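Local coordinates for ABC transporter substrate-binding protein-branched chain amino acid transport (Streptococcus pneumoniae, PDB 4GNR), which binds isoleucine and probably captures branched-chain amino acids outside the cell and hands them to an ABC transporter for uptake, at residues V92-A95 with T96-G99; K162-R165 with E166-G170; Q215-G218 with M219-K223; K265-L268 with D269-A273; S324-A327 with D328-V332. All coordinates share one frame; numbering follows the deposited sequence. Where two conformers were deposited one is given.

Contact 1: V92-A95 with T96-G99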
loop_
_atom_site.group_PDB
_atom_site.type_symbol
_atom_site.label_atom_id
_atom_site.label_comp_id
_atom_site.label_asym_id
_atom_site.label_seq_id
_atom_site.Cartn_x
_atom_site.Cartn_y
_atom_site.Cartn_z
ATOM N N VAL A 92 -13.526 1.046 -9.817
ATOM C CA VAL A 92 -13.076 0.950 -11.193
ATOM C C VAL A 92 -14.162 1.001 -12.249
ATOM O O VAL A 92 -14.004 1.679 -13.257
ATOM C CB VAL A 92 -12.090 -0.256 -11.403
ATOM C CG1 VAL A 92 -12.726 -1.593 -11.092
ATOM C CG2 VAL A 92 -11.518 -0.234 -12.815
ATOM N N ALA A 93 -15.285 0.300 -12.060
ATOM C CA ALA A 93 -16.310 0.301 -13.109
ATOM C C ALA A 93 -16.881 1.699 -13.346
ATOM O O ALA A 93 -17.179 2.072 -14.486
ATOM C CB ALA A 93 -17.429 -0.677 -12.793
ATOM N N ASN A 94 -17.002 2.480 -12.272
ATOM C CA ASN A 94 -17.540 3.830 -12.392
ATOM C C ASN A 94 -16.593 4.751 -13.142
ATOM O O ASN A 94 -17.032 5.561 -13.946
ATOM C CB ASN A 94 -17.996 4.381 -11.049
ATOM C CG ASN A 94 -19.202 3.632 -10.502
ATOM O OD1 ASN A 94 -19.927 2.968 -11.246
ATOM N ND2 ASN A 94 -19.457 3.778 -9.204
ATOM N N ALA A 95 -15.293 4.626 -12.903
ATOM C CA ALA A 95 -14.341 5.421 -13.662
ATOM C C ALA A 95 -14.381 4.984 -15.152
ATOM O O ALA A 95 -14.360 5.803 -16.070
ATOM C CB ALA A 95 -12.921 5.242 -13.122
ATOM N N THR A 96 -14.458 3.675 -15.366
ATOM C CA THR A 96 -14.470 3.097 -16.708
ATOM C C THR A 96 -15.659 3.592 -17.541
ATOM O O THR A 96 -15.514 3.882 -18.731
ATOM C CB THR A 96 -14.441 1.576 -16.615
ATOM O OG1 THR A 96 -13.239 1.189 -15.940
ATOM C CG2 THR A 96 -14.473 0.943 -17.998
ATOM N N LYS A 97 -16.826 3.664 -16.920
ATOM C CA LYS A 97 -18.019 4.136 -17.630
ATOM C C LYS A 97 -17.838 5.507 -18.237
ATOM O O LYS A 97 -18.382 5.797 -19.297
ATOM C CB LYS A 97 -19.252 4.137 -16.725
ATOM C CG LYS A 97 -19.794 2.739 -16.506
ATOM C CD LYS A 97 -21.067 2.680 -15.709
ATOM C CE LYS A 97 -20.837 3.157 -14.327
ATOM N NZ LYS A 97 -22.032 3.003 -13.457
ATOM N N ALA A 98 -17.085 6.346 -17.542
ATOM C CA ALA A 98 -16.806 7.722 -17.980
ATOM C C ALA A 98 -15.536 7.824 -18.821
ATOM O O ALA A 98 -15.179 8.909 -19.263
ATOM C CB ALA A 98 -16.703 8.657 -16.799
ATOM N N GLY A 99 -14.837 6.708 -19.020
ATOM C CA GLY A 99 -13.588 6.711 -19.790
ATOM C C GLY A 99 -12.473 7.520 -19.130
ATOM O O GLY A 99 -11.660 8.161 -19.820
#
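Val92 meets Thr96 one helical turn on, and its carbonyl oxygen is gripped twice by that residue. Thr96 N takes it by the helical bond, and Thr96 OG1 adds a second bond of 2.8 Å to Val92 O from above the carbonyl plane. The hydroxyl arrives there because OG1 sits beside its own backbone N (chi1 -61°), folded back over the helix, where it also brushes Val92 CG2. Next, Ala93 O accepts Lys97 N at 2.9 Å, while Lys97 CG passes 3.4 Å from the same Ala93 O. Asn94 and Lys97 run together along the helix surface; a bend at chi3 of the lysine (-65°) brings NZ within 3.1 Å of Asn94 OD1. The other end of that amide, ND2, bonds Ala64 O, so the group is held from two directions. Ala95 belongs to the last turn of the helix: Ala98 N makes a weak bond to Ala95 O, and Gly99, with a positive phi of 65°, turns the chain away in a Schellman motif. Helix 85-97 is the crossover of the unit strand 78-80, helix, strand 102-104; Asn94, Ala95 and Ala98 rest on helix 60-72, and Thr96 touches Tyr118.

Contact 2: K162-R165 with E166-G170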
loop_
_atom_site.group_PDB
_atom_site.type_symbol
_atom_site.label_atom_id
_atom_site.label_comp_id
_atom_site.label_asym_id
_atom_site.label_seq_id
_atom_site.Cartn_x
_atom_site.Cartn_y
_atom_site.Cartn_z
ATOM N N LYS A 162 -3.026 -17.276 1.185
ATOM C CA LYS A 162 -3.083 -18.347 0.165
ATOM C C LYS A 162 -1.699 -18.584 -0.445
ATOM O O LYS A 162 -1.230 -19.722 -0.568
ATOM C CB LYS A 162 -4.118 -18.016 -0.915
ATOM C CG LYS A 162 -4.188 -19.007 -2.069
ATOM C CD LYS A 162 -5.209 -18.564 -3.121
ATOM C CE LYS A 162 -5.277 -19.508 -4.311
ATOM N NZ LYS A 162 -4.284 -19.155 -5.355
ATOM N N SER A 163 -1.049 -17.493 -0.836
ATOM C CA SER A 163 0.274 -17.598 -1.428
ATOM C C SER A 163 1.312 -18.145 -0.436
ATOM O O SER A 163 2.166 -18.974 -0.790
ATOM C CB SER A 163 0.677 -16.244 -1.977
ATOM O OG SER A 163 2.009 -16.317 -2.429
ATOM N N PHE A 164 1.241 -17.663 0.799
ATOM C CA PHE A 164 2.135 -18.152 1.827
ATOM C C PHE A 164 1.996 -19.675 1.997
ATOM O O PHE A 164 2.985 -20.419 2.013
ATOM C CB PHE A 164 1.873 -17.465 3.169
ATOM C CG PHE A 164 2.758 -17.985 4.261
ATOM C CD1 PHE A 164 4.040 -17.483 4.437
ATOM C CD2 PHE A 164 2.348 -19.028 5.077
ATOM C CE1 PHE A 164 4.881 -17.995 5.393
ATOM C CE2 PHE A 164 3.212 -19.544 6.043
ATOM C CZ PHE A 164 4.476 -19.015 6.196
ATOM N N ARG A 165 0.758 -20.145 2.130
ATOM C CA ARG A 165 0.523 -21.597 2.318
ATOM C C ARG A 165 1.054 -22.421 1.148
ATOM O O ARG A 165 1.585 -23.520 1.315
ATOM C CB ARG A 165 -0.953 -21.949 2.536
ATOM C CG ARG A 165 -1.571 -21.414 3.792
ATOM C CD ARG A 165 -2.993 -22.016 4.006
ATOM N NE ARG A 165 -3.725 -21.341 5.069
ATOM C CZ ARG A 165 -4.519 -20.297 4.851
ATOM N NH1 ARG A 165 -4.730 -19.879 3.611
ATOM N NH2 ARG A 165 -5.113 -19.677 5.858
ATOM N N GLU A 166 0.906 -21.882 -0.055
ATOM C CA GLU A 166 1.386 -22.576 -1.267
ATOM C C GLU A 166 2.900 -22.755 -1.282
ATOM O O GLU A 166 3.426 -23.806 -1.656
ATOM C CB GLU A 166 0.994 -21.791 -2.531
ATOM C CG GLU A 166 -0.497 -21.728 -2.798
ATOM C CD GLU A 166 -0.874 -20.830 -3.970
ATOM O OE1 GLU A 166 -0.060 -19.976 -4.397
ATOM O OE2 GLU A 166 -2.023 -20.961 -4.446
ATOM N N SER A 167 3.591 -21.704 -0.861
ATOM C CA SER A 167 5.054 -21.672 -0.859
ATOM C C SER A 167 5.780 -22.309 0.313
ATOM O O SER A 167 6.829 -22.944 0.138
ATOM C CB SER A 167 5.496 -20.199 -0.900
ATOM O OG SER A 167 4.956 -19.529 -2.021
ATOM N N TYR A 168 5.178 -22.200 1.487
ATOM C CA TYR A 168 5.837 -22.644 2.711
ATOM C C TYR A 168 5.955 -24.146 2.882
ATOM O O TYR A 168 4.969 -24.843 2.783
ATOM C CB TYR A 168 5.156 -21.947 3.900
ATOM C CG TYR A 168 5.877 -22.154 5.216
ATOM C CD1 TYR A 168 5.291 -22.871 6.243
ATOM C CD2 TYR A 168 7.165 -21.674 5.406
ATOM C CE1 TYR A 168 5.952 -23.070 7.443
ATOM C CE2 TYR A 168 7.842 -21.887 6.594
ATOM C CZ TYR A 168 7.230 -22.579 7.616
ATOM O OH TYR A 168 7.905 -22.796 8.807
ATOM N N LYS A 169 7.175 -24.634 3.141
ATOM C CA LYS A 169 7.443 -26.078 3.271
ATOM C C LYS A 169 7.596 -26.565 4.702
ATOM O O LYS A 169 7.750 -27.761 4.938
ATOM C CB LYS A 169 8.659 -26.491 2.425
ATOM C CG LYS A 169 8.484 -26.184 0.931
ATOM C CD LYS A 169 7.231 -26.803 0.329
ATOM C CE LYS A 169 7.030 -26.369 -1.107
ATOM N NZ LYS A 169 5.743 -26.900 -1.649
ATOM N N GLY A 170 7.555 -25.629 5.643
ATOM C CA GLY A 170 7.636 -25.957 7.050
ATOM C C GLY A 170 6.231 -26.324 7.527
ATOM O O GLY A 170 5.309 -26.554 6.731
HETATM O O HOH W 1 2.675 -18.746 -3.918
HETATM O O HOH W 2 2.208 -24.284 3.917
#
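Phe164 and Tyr168 make the compact part of this final helical turn. Both side chains leave the backbone the same way, each CG anti to its N (chi1 178° and -171°), and are neighbours on one flank of the helix. The rings are nearly parallel, at 21°, but displaced until little of one covers the other; what covers the Phe164 face is Tyr168 CB, a CH-pi contact with the methylene 4.0 Å from the Phe164 ring centroid. In return Phe164 CZ lies over the rim of one tyrosine face, 3.6 Å from Tyr168 CG. The opposite face has Gly170 N 3.4 Å above its plane, so the Tyr168 ring is sandwiched between the turn before and the chain after it, and its OH is bonded to Ala143 O. This is the buried side of the crossover helix in a beta-alpha-beta unit: Phe164 and Tyr168 both touch Val146 of strand 145-151, and Phe164 also reaches Ile172 of strand 171-178. Arg165 turns to the sheet as well, where its NE makes a salt bridge with Asp175. The other side is polar and looser. Lys162, stretched out until it bends at chi4, carries NZ to the syn side of Glu166 OE2, a 3.0 Å salt bridge seen in one of two glutamate conformers and doubtful to that extent. A water donates to both Ser163 OG and Glu166 OE1 of that conformer, and Ser163 OG is also bonded to Ser127 O. A second water joins Arg165 O to Tyr168 O where the helix stops.

Contact 3: Q215-G218 with M219-K223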
loop_
_atom_site.group_PDB
_atom_site.type_symbol
_atom_site.label_atom_id
_atom_site.label_comp_id
_atom_site.label_asym_id
_atom_site.label_seq_id
_atom_site.Cartn_x
_atom_site.Cartn_y
_atom_site.Cartn_z
ATOM N N GLN A 215 -0.866 -7.155 22.104
ATOM C CA GLN A 215 -1.355 -8.230 22.966
ATOM C C GLN A 215 -0.430 -9.448 23.017
ATOM O O GLN A 215 -0.275 -10.081 24.074
ATOM C CB GLN A 215 -2.776 -8.599 22.583
ATOM C CG GLN A 215 -3.746 -7.457 22.900
ATOM C CD GLN A 215 -5.165 -7.667 22.412
ATOM O OE1 GLN A 215 -5.719 -8.757 22.515
ATOM N NE2 GLN A 215 -5.780 -6.581 21.912
ATOM N N ALA A 216 0.185 -9.785 21.895
ATOM C CA ALA A 216 1.103 -10.929 21.843
ATOM C C ALA A 216 2.302 -10.671 22.739
ATOM O O ALA A 216 2.647 -11.484 23.606
ATOM C CB ALA A 216 1.543 -11.216 20.399
ATOM N N ARG A 217 2.934 -9.532 22.526
ATOM C CA ARG A 217 4.105 -9.162 23.322
ATOM C C ARG A 217 3.705 -9.018 24.792
ATOM O O ARG A 217 4.443 -9.424 25.695
ATOM C CB ARG A 217 4.682 -7.881 22.734
ATOM C CG ARG A 217 5.157 -8.015 21.275
ATOM C CD ARG A 217 6.525 -8.641 21.192
ATOM N NE ARG A 217 7.019 -8.762 19.797
ATOM C CZ ARG A 217 7.005 -9.859 19.029
ATOM N NH1 ARG A 217 6.487 -10.995 19.461
ATOM N NH2 ARG A 217 7.557 -9.821 17.831
ATOM N N GLY A 218 2.513 -8.471 25.034
ATOM C CA GLY A 218 2.025 -8.294 26.408
ATOM C C GLY A 218 1.905 -9.612 27.158
ATOM O O GLY A 218 2.109 -9.670 28.373
ATOM N N MET A 219 1.541 -10.676 26.461
ATOM C CA MET A 219 1.431 -11.969 27.121
ATOM C C MET A 219 2.705 -12.817 27.016
ATOM O O MET A 219 2.697 -14.013 27.318
ATOM C CB MET A 219 0.193 -12.756 26.744
ATOM C CG MET A 219 0.205 -13.239 25.351
ATOM S SD MET A 219 -1.181 -14.371 24.990
ATOM C CE MET A 219 -2.560 -13.262 25.174
ATOM N N GLY A 220 3.811 -12.200 26.625
ATOM C CA GLY A 220 5.079 -12.931 26.597
ATOM C C GLY A 220 5.517 -13.639 25.354
ATOM O O GLY A 220 6.440 -14.449 25.405
ATOM N N ILE A 221 4.815 -13.393 24.261
ATOM C CA ILE A 221 5.208 -13.977 22.971
ATOM C C ILE A 221 6.198 -12.984 22.369
ATOM O O ILE A 221 5.834 -11.854 22.045
ATOM C CB ILE A 221 4.032 -14.149 22.052
ATOM C CG1 ILE A 221 3.046 -15.159 22.638
ATOM C CG2 ILE A 221 4.509 -14.615 20.668
ATOM C CD1 ILE A 221 1.727 -15.220 21.894
ATOM N N ASP A 222 7.444 -13.439 22.229
ATOM C CA ASP A 222 8.562 -12.621 21.722
ATOM C C ASP A 222 9.068 -12.938 20.332
ATOM O O ASP A 222 9.847 -12.170 19.759
ATOM C CB ASP A 222 9.742 -12.752 22.698
ATOM C CG ASP A 222 9.431 -12.184 24.033
ATOM O OD1 ASP A 222 8.569 -11.286 24.075
ATOM O OD2 ASP A 222 10.052 -12.620 25.025
ATOM N N LYS A 223 8.647 -14.068 19.795
ATOM C CA LYS A 223 9.093 -14.515 18.478
ATOM C C LYS A 223 8.706 -13.524 17.373
ATOM O O LYS A 223 7.785 -12.715 17.519
ATOM C CB LYS A 223 8.537 -15.904 18.144
ATOM C CG LYS A 223 9.208 -17.088 18.865
ATOM C CD LYS A 223 10.687 -17.309 18.434
ATOM C CE LYS A 223 11.350 -18.467 19.116
ATOM N NZ LYS A 223 12.759 -18.599 18.651
HETATM O O HOH W 3 7.192 -9.787 25.823
#
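Ala216 O receives Ile221 N at 3.0 Å and Arg217 O receives Gly220 N at 3.0 Å, the two bonds of a Schellman motif that ends helix 206-218, with Gly220 at positive phi (91°) as its C-prime residue. The principal side chain is Arg217. A bend at chi2 (-81°) folds it back along the departing loop, where NH1 approaches Ile221 O at 2.8 Å, this oxygen lying in the guanidinium plane at its edge. Lys223 O is then gripped end-on by two nitrogens, Arg217 NH1 and NH2, each 2.9 Å away and both from the same face of the carbonyl. Asp222 O, in between, lies over a face of the guanidinium. Ala216 CB meanwhile packs on Ile221 CB at 4.2 Å. A water bridges Arg217 O to Asp222 OD1, and Met219 CG lies 3.4 Å from Gln215 O, the thioether chain leaning back on the last turn. Arg217 NH2 goes on to bond Ser246 O in a neighbouring loop. Two loop carbonyls, Ile221 O and Lys223 O, thus share one cationic donor group, whose charge probably also suits the negative end of the helix dipole, and the bonds tie the last helical turn to the loop before strand 225-227.

Contact 4: K265-L268 with D269-A273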
loop_
_atom_site.group_PDB
_atom_site.type_symbol
_atom_site.label_atom_id
_atom_site.label_comp_id
_atom_site.label_asym_id
_atom_site.label_seq_id
_atom_site.Cartn_x
_atom_site.Cartn_y
_atom_site.Cartn_z
ATOM N N LYS A 265 15.870 10.287 -1.864
ATOM C CA LYS A 265 16.436 11.239 -0.918
ATOM C C LYS A 265 15.747 12.606 -1.030
ATOM O O LYS A 265 15.416 13.254 -0.019
ATOM C CB LYS A 265 17.950 11.377 -1.109
ATOM C CG LYS A 265 18.787 10.123 -0.768
ATOM C CD LYS A 265 20.275 10.390 -0.992
ATOM C CE LYS A 265 21.168 9.201 -0.729
ATOM N NZ LYS A 265 22.608 9.538 -0.908
ATOM N N ALA A 266 15.540 13.057 -2.257
ATOM C CA ALA A 266 14.901 14.346 -2.490
ATOM C C ALA A 266 13.479 14.351 -1.941
ATOM O O ALA A 266 13.028 15.341 -1.384
ATOM C CB ALA A 266 14.892 14.714 -3.958
ATOM N N PHE A 267 12.757 13.248 -2.120
ATOM C CA PHE A 267 11.391 13.128 -1.623
ATOM C C PHE A 267 11.345 13.121 -0.106
ATOM O O PHE A 267 10.518 13.808 0.497
ATOM C CB PHE A 267 10.744 11.872 -2.196
ATOM C CG PHE A 267 9.429 11.523 -1.558
ATOM C CD1 PHE A 267 8.258 12.200 -1.887
ATOM C CD2 PHE A 267 9.377 10.528 -0.602
ATOM C CE1 PHE A 267 7.079 11.888 -1.250
ATOM C CE2 PHE A 267 8.193 10.208 0.016
ATOM C CZ PHE A 267 7.051 10.891 -0.306
ATOM N N LEU A 268 12.242 12.371 0.527
ATOM C CA LEU A 268 12.285 12.326 1.991
ATOM C C LEU A 268 12.474 13.757 2.526
ATOM O O LEU A 268 11.785 14.209 3.446
ATOM C CB LEU A 268 13.417 11.399 2.448
ATOM C CG LEU A 268 13.619 11.263 3.957
ATOM C CD1 LEU A 268 12.374 10.728 4.616
ATOM C CD2 LEU A 268 14.826 10.365 4.257
ATOM N N ASP A 269 13.451 14.466 1.954
ATOM C CA ASP A 269 13.722 15.848 2.371
ATOM C C ASP A 269 12.506 16.764 2.147
ATOM O O ASP A 269 12.093 17.513 3.057
ATOM C CB ASP A 269 14.930 16.442 1.615
ATOM C CG ASP A 269 16.272 15.794 1.994
ATOM O OD1 ASP A 269 16.324 15.020 2.980
ATOM O OD2 ASP A 269 17.255 16.064 1.280
ATOM N N ALA A 270 11.900 16.656 0.963
ATOM C CA ALA A 270 10.779 17.533 0.613
ATOM C C ALA A 270 9.559 17.264 1.495
ATOM O O ALA A 270 8.863 18.197 1.903
ATOM C CB ALA A 270 10.403 17.398 -0.847
ATOM N N TYR A 271 9.293 15.998 1.775
ATOM C CA TYR A 271 8.147 15.617 2.597
ATOM C C TYR A 271 8.368 16.113 4.036
ATOM O O TYR A 271 7.452 16.650 4.668
ATOM C CB TYR A 271 7.938 14.103 2.504
ATOM C CG TYR A 271 6.643 13.604 3.124
ATOM C CD1 TYR A 271 5.547 13.291 2.319
ATOM C CD2 TYR A 271 6.509 13.441 4.497
ATOM C CE1 TYR A 271 4.371 12.807 2.864
ATOM C CE2 TYR A 271 5.338 12.944 5.041
ATOM C CZ TYR A 271 4.273 12.630 4.216
ATOM O OH TYR A 271 3.093 12.131 4.716
ATOM N N ARG A 272 9.570 15.899 4.562
ATOM C CA ARG A 272 9.885 16.398 5.893
ATOM C C ARG A 272 9.737 17.933 5.951
ATOM O O ARG A 272 9.211 18.461 6.949
ATOM C CB ARG A 272 11.308 16.001 6.283
ATOM C CG ARG A 272 11.493 14.539 6.628
ATOM C CD ARG A 272 12.958 14.183 6.804
ATOM N NE ARG A 272 13.114 12.859 7.412
ATOM C CZ ARG A 272 14.278 12.239 7.609
ATOM N NH1 ARG A 272 15.397 12.753 7.131
ATOM N NH2 ARG A 272 14.298 11.055 8.204
ATOM N N ALA A 273 10.208 18.639 4.929
ATOM C CA ALA A 273 10.114 20.108 4.954
ATOM C C ALA A 273 8.657 20.567 4.891
ATOM O O ALA A 273 8.246 21.520 5.586
ATOM C CB ALA A 273 10.923 20.729 3.829
#
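Leu268 lies beneath the guanidinium of Arg272, the two side chains crossing at an angle. Leu268 CG is 3.7 Å from the guanidinium plane, over its centre, and the two methyls spread to different nitrogens: CD1 to Arg272 NE at 3.6 Å, CD2 to Arg272 NH1 at 3.8 Å. The arginine reaches this place by running extended from CG to NE, its aliphatic part passing the leucine carbonyl, Arg272 CG being 3.2 Å from Leu268 O. On the adjoining side of the helix Phe267 and Tyr271 project together, their planes inclined at 51° and their closest atoms, Phe267 CZ and Tyr271 CD1, 3.9 Å apart. Both pairs are i to i+4 neighbours of a regular alpha-helix, 262-275, and the bonds from Tyr271 N to Phe267 O (2.8 Å) and Arg272 N to Leu268 O (3.0 Å) fix their spacing. Farther out, a salt bridge from Arg272 NE to Glu278 holds the guanidinium over the leucine, whose other neighbours include Pro279. The aromatic pair is wedged against helix 21-40 through Leu33, which both side chains touch, and against helix 281-297, where the Phe267 ring meets that of Tyr287; the Tyr271 ring also meets Tyr275.

Contact 5: S324-A327 with D328-V332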
loop_
_atom_site.group_PDB
_atom_site.type_symbol
_atom_site.label_atom_id
_atom_site.label_comp_id
_atom_site.label_asym_id
_atom_site.label_seq_id
_atom_site.Cartn_x
_atom_site.Cartn_y
_atom_site.Cartn_z
ATOM N N SER A 324 7.222 0.651 -14.940
ATOM C CA SER A 324 7.230 0.179 -16.317
ATOM C C SER A 324 5.986 -0.676 -16.496
ATOM O O SER A 324 5.942 -1.828 -16.045
ATOM C CB SER A 324 8.503 -0.652 -16.570
ATOM O OG SER A 324 8.587 -1.102 -17.905
ATOM N N PHE A 325 4.950 -0.103 -17.106
ATOM C CA PHE A 325 3.699 -0.824 -17.243
ATOM C C PHE A 325 3.738 -1.891 -18.323
ATOM O O PHE A 325 4.253 -1.688 -19.415
ATOM C CB PHE A 325 2.489 0.102 -17.490
ATOM C CG PHE A 325 2.093 0.948 -16.278
ATOM C CD1 PHE A 325 1.681 0.329 -15.111
ATOM C CD2 PHE A 325 2.085 2.324 -16.313
ATOM C CE1 PHE A 325 1.327 1.074 -13.996
ATOM C CE2 PHE A 325 1.720 3.071 -15.194
ATOM C CZ PHE A 325 1.355 2.437 -14.039
ATOM N N ASP A 326 3.206 -3.049 -17.989
ATOM C CA ASP A 326 3.073 -4.178 -18.909
ATOM C C ASP A 326 1.684 -4.055 -19.571
ATOM O O ASP A 326 0.940 -3.091 -19.344
ATOM C CB ASP A 326 3.306 -5.535 -18.218
ATOM C CG ASP A 326 2.261 -5.892 -17.164
ATOM O OD1 ASP A 326 1.163 -5.303 -17.160
ATOM O OD2 ASP A 326 2.547 -6.834 -16.373
ATOM N N ALA A 327 1.333 -5.017 -20.409
ATOM C CA ALA A 327 0.053 -4.975 -21.133
ATOM C C ALA A 327 -1.163 -4.960 -20.221
ATOM O O ALA A 327 -2.243 -4.520 -20.625
ATOM C CB ALA A 327 -0.053 -6.142 -22.101
ATOM N N ASP A 328 -1.009 -5.504 -19.024
ATOM C CA ASP A 328 -2.060 -5.576 -17.995
ATOM C C ASP A 328 -1.988 -4.403 -17.012
ATOM O O ASP A 328 -2.589 -4.474 -15.936
ATOM C CB ASP A 328 -2.020 -6.912 -17.268
ATOM C CG ASP A 328 -2.411 -8.089 -18.153
ATOM O OD1 ASP A 328 -3.299 -7.941 -19.024
ATOM O OD2 ASP A 328 -1.861 -9.184 -17.909
ATOM N N HIS A 329 -1.262 -3.335 -17.354
ATOM C CA HIS A 329 -1.221 -2.148 -16.510
ATOM C C HIS A 329 -0.651 -2.379 -15.119
ATOM O O HIS A 329 -0.997 -1.680 -14.153
ATOM C CB HIS A 329 -2.568 -1.420 -16.436
ATOM C CG HIS A 329 -3.106 -0.953 -17.750
ATOM N ND1 HIS A 329 -4.352 -0.387 -17.820
ATOM C CD2 HIS A 329 -2.633 -0.985 -19.022
ATOM C CE1 HIS A 329 -4.625 -0.075 -19.076
ATOM N NE2 HIS A 329 -3.603 -0.442 -19.830
ATOM N N ASN A 330 0.249 -3.351 -15.047
ATOM C CA ASN A 330 1.002 -3.648 -13.826
ATOM C C ASN A 330 2.478 -3.315 -14.049
ATOM O O ASN A 330 2.983 -3.333 -15.180
ATOM C CB ASN A 330 0.933 -5.120 -13.426
ATOM C CG ASN A 330 -0.443 -5.556 -13.011
ATOM O OD1 ASN A 330 -1.025 -6.428 -13.660
ATOM N ND2 ASN A 330 -1.011 -4.933 -12.011
ATOM N N THR A 331 3.168 -3.026 -12.958
ATOM C CA THR A 331 4.585 -2.781 -12.973
ATOM C C THR A 331 5.264 -3.628 -11.919
ATOM O O THR A 331 4.748 -3.774 -10.803
ATOM C CB THR A 331 4.908 -1.275 -12.709
ATOM O OG1 THR A 331 6.327 -1.060 -12.756
ATOM C CG2 THR A 331 4.284 -0.719 -11.418
ATOM N N VAL A 332 6.441 -4.164 -12.263
ATOM C CA VAL A 332 7.269 -4.813 -11.272
ATOM C C VAL A 332 7.763 -3.632 -10.373
ATOM O O VAL A 332 7.977 -2.507 -10.856
ATOM C CB VAL A 332 8.455 -5.555 -11.929
ATOM C CG1 VAL A 332 9.412 -6.088 -10.899
ATOM C CG2 VAL A 332 7.935 -6.703 -12.770
HETATM O O HOH W 4 7.093 -4.133 -15.096
#
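Asp326 turns its carboxylate back on Asp328 and Asn330 through a chi1 of 65°, which sets CG between the backbone N and the carbonyl carbon. Asp326 OD1 thereby reaches inside the bend and accepts Asn330 N at 3.0 Å, the donor standing above the carboxylate plane, while Asp328 N makes a weak bond to the same oxygen, as in an Asx turn. A second torsion matters at Thr331: with OG1 anti to its backbone N (chi1 -179°), the hydroxyl takes Ser324 N in an almost straight bond (2.9 Å, 175°) and itself donates to Val332 O. Nearby, a water links Ser324 O with Val332 N. Between these two places the backbone closes through Asp326 N to Asn330 O at 2.8 Å, and the same Asn330 O receives a CA-H contact from Phe325. The Phe325 ring tucks under the returning chain, CD1 3.5 Å from His329 O. Its edge-to-face partner is Phe120, on which the His329 ring stacks, and His329 ND1 is bonded to Leu119 O, pinning the bend to strand 119-121. A type I turn from Asp326 to His329, closed by His329 N to Asp326 O, whose last residue, His329, has a positive phi and takes the bulge position, fits a 3:5 beta hairpin of the type I plus G1 bulge kind.

In the fold
Followed from the N terminus, the five contacts come strictly in series: none nests in or crosses another, and none touches its neighbours. Contacts 1, 2 and 3 lie where a helix gives way to a loop leading back to a sheet: the parallel five-strand one for contact 1, the mixed seven-strand one for contacts 2 and 3. Contact 4 is a turn within helix 262-275, packed on helix 21-40. Contact 5 closes a tight bend after strand 321-323, leaning on strand 119-121 of the five-strand sheet before the chain goes on to strand 335-341 of the mixed one. Contacts 1 and 3 sit on opposite sides of the chain's centre, their own centres about 46 Å apart, consistent with the two-lobed periplasmic binding protein fold.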